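Local coordinates for protein GNAT family acetyltransferase (Mycobacterium smegmatis, PDB 6C30) that probably transfers an acetyl group from acetyl-CoA to an amino group, as a RimJ-type N-acetyltransferase of the GNAT family, at residues A[55-60]-A[180-185]; A[154-159]-A[186-191]; A[43-48]-A[61-66]. One frame throughout, in Å; residues are numbered along the deposited sequence.

Contact 1: residues A[55-60]-A[180-185]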
# COMPACT_ATOMS: atom_id res chain seq x y z
N GLU A 55 26.06 -1.51 -10.98
CA GLU A 55 24.99 -2.16 -11.73
C GLU A 55 25.55 -3.11 -12.79
O GLU A 55 26.45 -2.73 -13.51
CB GLU A 55 24.13 -1.09 -12.40
CG GLU A 55 22.81 -1.56 -13.01
CD GLU A 55 21.77 -1.90 -11.96
OE1 GLU A 55 22.01 -1.65 -10.76
OE2 GLU A 55 20.69 -2.40 -12.35
N PRO A 56 25.02 -4.34 -12.88
CA PRO A 56 25.42 -5.18 -14.01
C PRO A 56 25.14 -4.47 -15.33
O PRO A 56 24.11 -3.79 -15.48
CB PRO A 56 24.55 -6.43 -13.84
CG PRO A 56 24.25 -6.47 -12.38
CD PRO A 56 24.13 -5.04 -11.94
N MET A 57 26.07 -4.58 -16.27
CA MET A 57 25.99 -3.86 -17.52
C MET A 57 24.87 -4.39 -18.41
O MET A 57 24.57 -5.58 -18.42
CB MET A 57 27.33 -3.93 -18.26
CG MET A 57 28.41 -3.09 -17.60
SD MET A 57 30.09 -3.48 -18.12
CE MET A 57 30.08 -3.01 -19.85
N THR A 58 24.23 -3.48 -19.15
CA THR A 58 23.10 -3.83 -20.00
C THR A 58 23.44 -3.75 -21.48
O THR A 58 22.66 -4.20 -22.32
CB THR A 58 21.90 -2.90 -19.76
OG1 THR A 58 22.30 -1.55 -20.04
CG2 THR A 58 21.41 -3.00 -18.33
N GLY A 59 24.58 -3.15 -21.79
CA GLY A 59 24.99 -2.98 -23.17
C GLY A 59 24.31 -1.81 -23.85
O GLY A 59 24.37 -1.67 -25.07
N MET A 60 23.65 -0.97 -23.07
CA MET A 60 23.07 0.21 -23.68
C MET A 60 23.25 1.43 -22.79
O MET A 60 23.61 1.32 -21.61
CB MET A 60 21.60 -0.01 -24.00
CG MET A 60 20.72 -0.02 -22.79
SD MET A 60 19.03 -0.55 -23.16
CE MET A 60 19.21 -2.32 -23.08
N TYR A 180 33.11 -11.82 -11.26
CA TYR A 180 31.80 -12.47 -11.26
C TYR A 180 30.78 -11.82 -12.20
O TYR A 180 30.11 -12.52 -12.96
CB TYR A 180 31.26 -12.51 -9.82
CG TYR A 180 29.90 -13.16 -9.69
CD1 TYR A 180 29.74 -14.52 -9.96
CD2 TYR A 180 28.80 -12.43 -9.29
CE1 TYR A 180 28.49 -15.11 -9.84
CE2 TYR A 180 27.55 -13.02 -9.16
CZ TYR A 180 27.40 -14.36 -9.45
OH TYR A 180 26.15 -14.93 -9.33
N LEU A 181 30.64 -10.50 -12.11
CA LEU A 181 29.63 -9.78 -12.88
C LEU A 181 30.27 -8.66 -13.67
O LEU A 181 31.21 -8.01 -13.19
CB LEU A 181 28.55 -9.21 -11.96
CG LEU A 181 27.41 -10.14 -11.54
CD1 LEU A 181 26.71 -9.63 -10.29
CD2 LEU A 181 26.42 -10.33 -12.70
N GLU A 182 29.76 -8.42 -14.88
CA GLU A 182 30.25 -7.34 -15.71
C GLU A 182 29.65 -6.04 -15.21
O GLU A 182 28.45 -5.80 -15.38
CB GLU A 182 29.89 -7.58 -17.17
CG GLU A 182 30.87 -7.00 -18.17
CD GLU A 182 30.35 -7.08 -19.60
OE1 GLU A 182 29.29 -7.70 -19.84
OE2 GLU A 182 31.01 -6.51 -20.49
N VAL A 183 30.47 -5.21 -14.57
CA VAL A 183 30.01 -4.00 -13.90
C VAL A 183 31.02 -2.89 -14.15
O VAL A 183 32.22 -3.09 -13.97
CB VAL A 183 29.86 -4.22 -12.36
CG1 VAL A 183 29.60 -2.90 -11.64
CG2 VAL A 183 28.77 -5.23 -12.05
N ASP A 184 30.54 -1.73 -14.59
CA ASP A 184 31.40 -0.55 -14.75
C ASP A 184 32.61 -0.85 -15.63
O ASP A 184 33.73 -0.43 -15.33
CB ASP A 184 31.84 -0.00 -13.37
CG ASP A 184 32.37 1.42 -13.44
OD1 ASP A 184 31.94 2.19 -14.32
OD2 ASP A 184 33.20 1.78 -12.58
N GLY A 185 32.39 -1.60 -16.71
CA GLY A 185 33.42 -1.74 -17.73
C GLY A 185 34.40 -2.90 -17.60
O GLY A 185 35.36 -2.97 -18.37
O HOH W 1 27.81 -0.74 -14.58
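Met57 reaches across to short strand 182-183 and the turn after it with both its backbone and its side chain. Its N donates to Glu182 O at 2.8 Å, nearly in line with the carbonyl, and the same oxygen lies 3.4 Å from Pro56 CA in a CA-H...O contact. Starting from CB, the Met57 side chain first passes Glu182 O at 3.6 Å. CG stands beside its own backbone N, anti to the carbonyl carbon (chi1 -72°), which keeps it near that oxygen and Asp184 N. SD then sits between two partners: Gly185 N gives it a weak hydrogen bond of 3.3 Å, and Glu182 CG packs on it at 3.6 Å. At chi3 the chain bends (66°), and CE ends 3.7 Å from Glu182 OE2. The thioether thus lies across the extended Glu182 side chain at about a right angle. Both Val183 methyls, CG1 and CG2, stand 3.7 Å from Glu55 O. Glu55 O accepts a hydrogen bond from a water, which in turn accepts one from Asp184 N, so the two backbones are also joined through solvent. Leu181 CD2 touches the Pro56 ring only loosely.

This is a surface contact, holding the loop between helices 48-51 and 62-65 against strand 182-183. Behind it, Leu181 and Val183 lean on His190 of strand 186-196, and Tyr180 and Leu181 both face Arg188 in a classic beta bulge. On the helix side, Glu55 packs on Trp62 of helix 62-65 and forms a salt bridge with Arg44 of helix 37-46.

Contact 2: residues A[154-159]-A[186-191]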
# COMPACT_ATOMS: atom_id res chain seq x y z
N THR A 154 24.96 -10.84 -3.63
CA THR A 154 26.32 -10.54 -4.07
C THR A 154 26.56 -9.04 -4.00
O THR A 154 25.65 -8.23 -4.25
CB THR A 154 26.60 -11.08 -5.50
OG1 THR A 154 25.58 -10.60 -6.40
CG2 THR A 154 26.58 -12.59 -5.50
N VAL A 155 27.77 -8.67 -3.62
CA VAL A 155 28.08 -7.26 -3.39
C VAL A 155 29.57 -7.06 -3.61
O VAL A 155 30.38 -7.87 -3.16
CB VAL A 155 27.64 -6.84 -1.96
CG1 VAL A 155 28.25 -7.74 -0.89
CG2 VAL A 155 27.97 -5.38 -1.70
N ARG A 156 29.95 -6.01 -4.33
CA ARG A 156 31.37 -5.74 -4.53
C ARG A 156 32.04 -5.41 -3.20
O ARG A 156 31.45 -4.73 -2.35
CB ARG A 156 31.57 -4.60 -5.53
CG ARG A 156 31.28 -5.02 -6.98
CD ARG A 156 31.46 -3.87 -7.96
NE ARG A 156 32.85 -3.44 -8.03
CZ ARG A 156 33.26 -2.33 -8.63
NH1 ARG A 156 32.39 -1.52 -9.22
NH2 ARG A 156 34.56 -2.02 -8.64
N PRO A 157 33.28 -5.89 -3.00
CA PRO A 157 34.01 -5.55 -1.78
C PRO A 157 34.09 -4.04 -1.59
O PRO A 157 34.10 -3.58 -0.45
CB PRO A 157 35.40 -6.14 -2.01
CG PRO A 157 35.18 -7.26 -2.97
CD PRO A 157 34.02 -6.85 -3.85
N GLU A 158 34.13 -3.30 -2.69
CA GLU A 158 34.25 -1.83 -2.65
C GLU A 158 32.96 -1.13 -2.23
O GLU A 158 32.98 0.06 -1.89
CB GLU A 158 34.69 -1.30 -4.02
CG GLU A 158 36.06 -1.80 -4.49
CD GLU A 158 36.03 -3.15 -5.19
OE1 GLU A 158 34.98 -3.84 -5.21
OE2 GLU A 158 37.09 -3.54 -5.73
N ASN A 159 31.85 -1.85 -2.24
CA ASN A 159 30.55 -1.26 -1.93
C ASN A 159 30.32 -1.26 -0.43
O ASN A 159 29.54 -2.06 0.10
CB ASN A 159 29.45 -2.01 -2.67
CG ASN A 159 28.13 -1.26 -2.67
OD1 ASN A 159 27.90 -0.38 -1.84
ND2 ASN A 159 27.25 -1.64 -3.60
N ALA A 186 34.17 -3.77 -16.62
CA ALA A 186 35.05 -4.93 -16.43
C ALA A 186 34.34 -5.99 -15.63
O ALA A 186 33.33 -5.73 -15.00
CB ALA A 186 36.35 -4.51 -15.74
N TRP A 187 34.89 -7.20 -15.66
CA TRP A 187 34.39 -8.28 -14.80
C TRP A 187 34.89 -8.07 -13.37
O TRP A 187 36.09 -8.07 -13.14
CB TRP A 187 34.83 -9.64 -15.34
CG TRP A 187 34.18 -9.98 -16.63
CD1 TRP A 187 34.70 -9.83 -17.88
CD2 TRP A 187 32.88 -10.55 -16.79
NE1 TRP A 187 33.79 -10.27 -18.82
CE2 TRP A 187 32.67 -10.71 -18.18
CE3 TRP A 187 31.87 -10.93 -15.90
CZ2 TRP A 187 31.48 -11.24 -18.69
CZ3 TRP A 187 30.70 -11.46 -16.41
CH2 TRP A 187 30.51 -11.61 -17.80
N ARG A 188 33.97 -7.88 -12.43
CA ARG A 188 34.32 -7.44 -11.07
C ARG A 188 34.08 -8.50 -10.01
O ARG A 188 33.02 -9.14 -9.99
CB ARG A 188 33.53 -6.19 -10.68
CG ARG A 188 33.50 -5.09 -11.72
CD ARG A 188 34.68 -4.19 -11.55
NE ARG A 188 34.67 -3.05 -12.46
CZ ARG A 188 35.65 -2.16 -12.49
NH1 ARG A 188 36.67 -2.29 -11.65
NH2 ARG A 188 35.62 -1.14 -13.34
N ASP A 189 35.04 -8.68 -9.10
CA ASP A 189 34.84 -9.55 -7.94
C ASP A 189 33.60 -9.12 -7.15
O ASP A 189 33.37 -7.93 -6.95
CB ASP A 189 36.02 -9.50 -6.98
CG ASP A 189 37.32 -10.04 -7.56
OD1 ASP A 189 37.37 -10.53 -8.72
OD2 ASP A 189 38.31 -9.96 -6.80
N HIS A 190 32.82 -10.10 -6.69
CA HIS A 190 31.71 -9.85 -5.77
C HIS A 190 31.82 -10.81 -4.60
O HIS A 190 32.05 -12.01 -4.79
CB HIS A 190 30.36 -10.04 -6.46
CG HIS A 190 29.94 -8.90 -7.35
ND1 HIS A 190 30.62 -8.58 -8.51
CD2 HIS A 190 28.90 -8.03 -7.27
CE1 HIS A 190 30.02 -7.55 -9.09
NE2 HIS A 190 28.98 -7.21 -8.36
N LEU A 191 31.66 -10.29 -3.38
CA LEU A 191 31.44 -11.14 -2.22
C LEU A 191 30.10 -11.84 -2.33
O LEU A 191 29.14 -11.27 -2.86
CB LEU A 191 31.49 -10.32 -0.93
CG LEU A 191 32.87 -9.78 -0.56
CD1 LEU A 191 32.71 -8.59 0.36
CD2 LEU A 191 33.72 -10.86 0.10
O HOH W 2 34.79 -5.55 -7.37
O HOH W 3 36.82 -4.35 -9.29
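Arg156 lays its side chain first over His190 and then over Arg188. Its CG, anti to the carbonyl carbon (chi1 -74°), comes down on one face of the imidazole as a CH-pi contact, with Arg156 CG 3.5 Å from His190 NE2. The chain continues straight to CD and bends at chi3 (66°), which turns NE toward Arg188. There the two guanidinium groups stack face on face, the planes tilted by 24° and the centres 4.5 Å apart. Arg188 CD sits against a face of the Arg156 group, 3.6 Å from Arg156 NH2.

Within its own strand, the imidazole is held by His190 ND1 donating to Arg188 O at 2.9 Å, with that oxygen in the ring plane. Beyond Arg156, Pro157 CD rests 3.3 Å from Asp189 O, while Pro157 CG meets Leu191 CG. Leu191 CB also faces Val155 CG1, and these two residues form an antiparallel hydrogen-bonded pair, Val155 N to Leu191 O at 3.0 Å and Leu191 N to Val155 O at 2.7 Å. The pair joins the end of strand 150-155 to strand 186-196 within the GNAT sheet, just before the turn from Arg156 to Asn159 leads into helix 160-169.

Two like charges face each other here, and their surroundings probably offset the repulsion. Arg156 NE has Glu158 OE1 as salt-bridge partner, with a water linking both to Asp189 O, and Arg188 donates from NE and NH2 to the carbonyls of Val183 and Asp184. A second water accepts from Arg188 NH1 and, weakly, from Arg156 NH2. The Glu158 carboxylate and the carbonyl acceptors probably let the two guanidinium groups stack despite their like charges.

Contact 3: residues A[43-48]-A[61-66]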
# COMPACT_ATOMS: atom_id res chain seq x y z
N ILE A 43 13.61 8.39 -10.96
CA ILE A 43 14.61 8.14 -9.93
C ILE A 43 15.87 7.48 -10.52
O ILE A 43 16.98 7.89 -10.19
CB ILE A 43 14.04 7.27 -8.81
CG1 ILE A 43 12.85 7.99 -8.16
CG2 ILE A 43 15.12 6.99 -7.76
CD1 ILE A 43 12.03 7.10 -7.25
N ARG A 44 15.72 6.48 -11.39
CA ARG A 44 16.89 5.79 -11.93
C ARG A 44 17.73 6.73 -12.78
O ARG A 44 18.96 6.63 -12.81
CB ARG A 44 16.49 4.57 -12.76
CG ARG A 44 15.76 3.46 -12.00
CD ARG A 44 16.71 2.60 -11.23
NE ARG A 44 17.58 1.81 -12.09
CZ ARG A 44 18.34 0.83 -11.64
NH1 ARG A 44 18.30 0.49 -10.36
NH2 ARG A 44 19.11 0.16 -12.49
N LEU A 45 17.08 7.66 -13.49
CA LEU A 45 17.83 8.64 -14.28
C LEU A 45 18.55 9.62 -13.35
O LEU A 45 19.73 9.90 -13.56
CB LEU A 45 16.91 9.39 -15.25
CG LEU A 45 16.38 8.59 -16.45
CD1 LEU A 45 15.32 9.41 -17.16
CD2 LEU A 45 17.49 8.18 -17.42
N ALA A 46 17.87 10.10 -12.32
CA ALA A 46 18.48 11.07 -11.42
C ALA A 46 19.64 10.45 -10.65
O ALA A 46 20.63 11.12 -10.36
CB ALA A 46 17.46 11.62 -10.46
N ASP A 47 19.51 9.16 -10.35
CA ASP A 47 20.50 8.46 -9.54
C ASP A 47 21.53 7.69 -10.36
O ASP A 47 22.24 6.83 -9.81
CB ASP A 47 19.82 7.48 -8.59
CG ASP A 47 19.25 8.15 -7.36
OD1 ASP A 47 19.43 9.38 -7.19
OD2 ASP A 47 18.65 7.43 -6.55
N GLN A 48 21.62 7.97 -11.66
CA GLN A 48 22.56 7.26 -12.53
C GLN A 48 23.93 7.07 -11.90
O GLN A 48 24.46 5.96 -11.87
CB GLN A 48 22.74 8.00 -13.85
CG GLN A 48 23.79 7.33 -14.75
CD GLN A 48 23.93 7.97 -16.11
OE1 GLN A 48 23.22 8.92 -16.44
NE2 GLN A 48 24.86 7.45 -16.91
N ASP A 61 23.01 2.60 -23.37
CA ASP A 61 23.16 3.84 -22.65
C ASP A 61 22.18 3.88 -21.49
O ASP A 61 21.03 3.45 -21.63
CB ASP A 61 22.94 5.01 -23.59
CG ASP A 61 23.06 6.33 -22.90
OD1 ASP A 61 24.20 6.75 -22.62
OD2 ASP A 61 22.01 6.95 -22.64
N TRP A 62 22.63 4.38 -20.35
CA TRP A 62 21.81 4.44 -19.14
C TRP A 62 20.51 5.19 -19.39
O TRP A 62 19.46 4.81 -18.86
CB TRP A 62 22.57 5.13 -18.01
CG TRP A 62 21.88 5.06 -16.69
CD1 TRP A 62 20.98 5.96 -16.17
CD2 TRP A 62 22.03 4.04 -15.70
NE1 TRP A 62 20.57 5.56 -14.92
CE2 TRP A 62 21.20 4.38 -14.61
CE3 TRP A 62 22.80 2.87 -15.62
CZ2 TRP A 62 21.11 3.59 -13.46
CZ3 TRP A 62 22.70 2.09 -14.49
CH2 TRP A 62 21.86 2.45 -13.42
N LYS A 63 20.57 6.26 -20.18
CA LYS A 63 19.40 7.10 -20.39
C LYS A 63 18.40 6.43 -21.32
O LYS A 63 17.20 6.72 -21.24
CB LYS A 63 19.83 8.47 -20.93
CG LYS A 63 20.69 9.24 -19.94
CD LYS A 63 21.05 10.63 -20.44
CE LYS A 63 21.97 10.57 -21.65
NZ LYS A 63 23.24 9.83 -21.36
N VAL A 64 18.88 5.54 -22.17
CA VAL A 64 18.00 4.78 -23.04
C VAL A 64 17.32 3.68 -22.23
O VAL A 64 16.10 3.49 -22.31
CB VAL A 64 18.77 4.17 -24.23
CG1 VAL A 64 17.89 3.20 -25.00
CG2 VAL A 64 19.28 5.28 -25.14
N ARG A 65 18.11 2.96 -21.45
CA ARG A 65 17.61 1.88 -20.61
C ARG A 65 16.54 2.36 -19.65
O ARG A 65 15.56 1.65 -19.40
CB ARG A 65 18.77 1.23 -19.84
CG ARG A 65 18.35 0.20 -18.79
CD ARG A 65 17.69 -1.03 -19.41
NE ARG A 65 17.45 -2.06 -18.40
CZ ARG A 65 16.99 -3.27 -18.66
NH1 ARG A 65 16.69 -3.62 -19.90
NH2 ARG A 65 16.81 -4.14 -17.67
N HIS A 66 16.71 3.56 -19.11
CA HIS A 66 15.81 4.02 -18.04
C HIS A 66 14.84 5.10 -18.46
O HIS A 66 14.25 5.77 -17.61
CB HIS A 66 16.65 4.47 -16.84
CG HIS A 66 17.46 3.36 -16.26
ND1 HIS A 66 18.79 3.16 -16.56
CD2 HIS A 66 17.12 2.35 -15.42
CE1 HIS A 66 19.23 2.09 -15.93
NE2 HIS A 66 18.23 1.58 -15.22
O HOH W 4 25.40 7.84 -19.76
O HOH W 5 23.83 10.50 -18.65
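Arg44 meets both aromatic residues of the 61-66 segment. Its carbonyl O accepts from Trp62 NE1 at 2.9 Å; the oxygen lies in the indole plane, although the N-H arrives from above the plane of the carbonyl. Arg44 CB packs 3.5 Å from His66 CD2, and bends at chi2 and chi3 carry the chain on to NE and NH2 beside His66 NE2. Arg44 NH2 donates to His66 NE2 at 3.2 Å, in the plane of the guanidinium but tilted from that of the imidazole. Leu45, next along, brings CD2 to the helix backbone at Lys63 CA and to His66 CB, while Leu45 CG stands 3.7 Å from His66 O; the two side chains run antiparallel past one another. Past the end of helix 37-46, Gln48 covers the indole. Its CG is anti to the backbone N (chi1 176°) and settles over the face of the five-membered ring in a CH-pi contact, Gln48 CG lying 3.4 Å from Trp62 CD1. The chain stays extended, and its amide lies almost parallel to the indole, 9° away. The opposite face of the same indole carries His66 CE1, so Trp62 is sandwiched between Gln48 and His66.

At the outer end, waters join Gln48 NE2 to Asp61 OD1 and Gln48 OE1 to Lys63 NZ, while Gln48 NE2 also donates to Glu52. Asp61 N-caps helix 62-65 by accepting from Lys63 N. The contact packs that short helix against helix 37-46. In its chemistry, His66 ND1 donates to Trp62 O while NE2 accepts from Arg44, a pattern consistent with a neutral imidazole protonated on ND1. Arg44's charge, though partly offset by Glu55, would probably tend to disfavour a charged His66.

In the fold
From the N terminus, contact 3 comes first and closes a short loop: helix 37-46 is brought against helix 62-65 across the 12 residues between the segments. Segment 55-60 lies inside that loop, yet its partner, 180-185, comes far later, so contacts 1 and 3 cross. Contact 2 follows in series after contact 3, joining the end of strand 150-155 to strand 186-196, and it crosses contact 1 in turn. Contact 1 touches both others, through the 55-60 loop on one side and strand 182-183 on the other, whereas contacts 2 and 3 stay about 11 Å apart at their nearest atoms. It thereby links the N-terminal helices to the late strands.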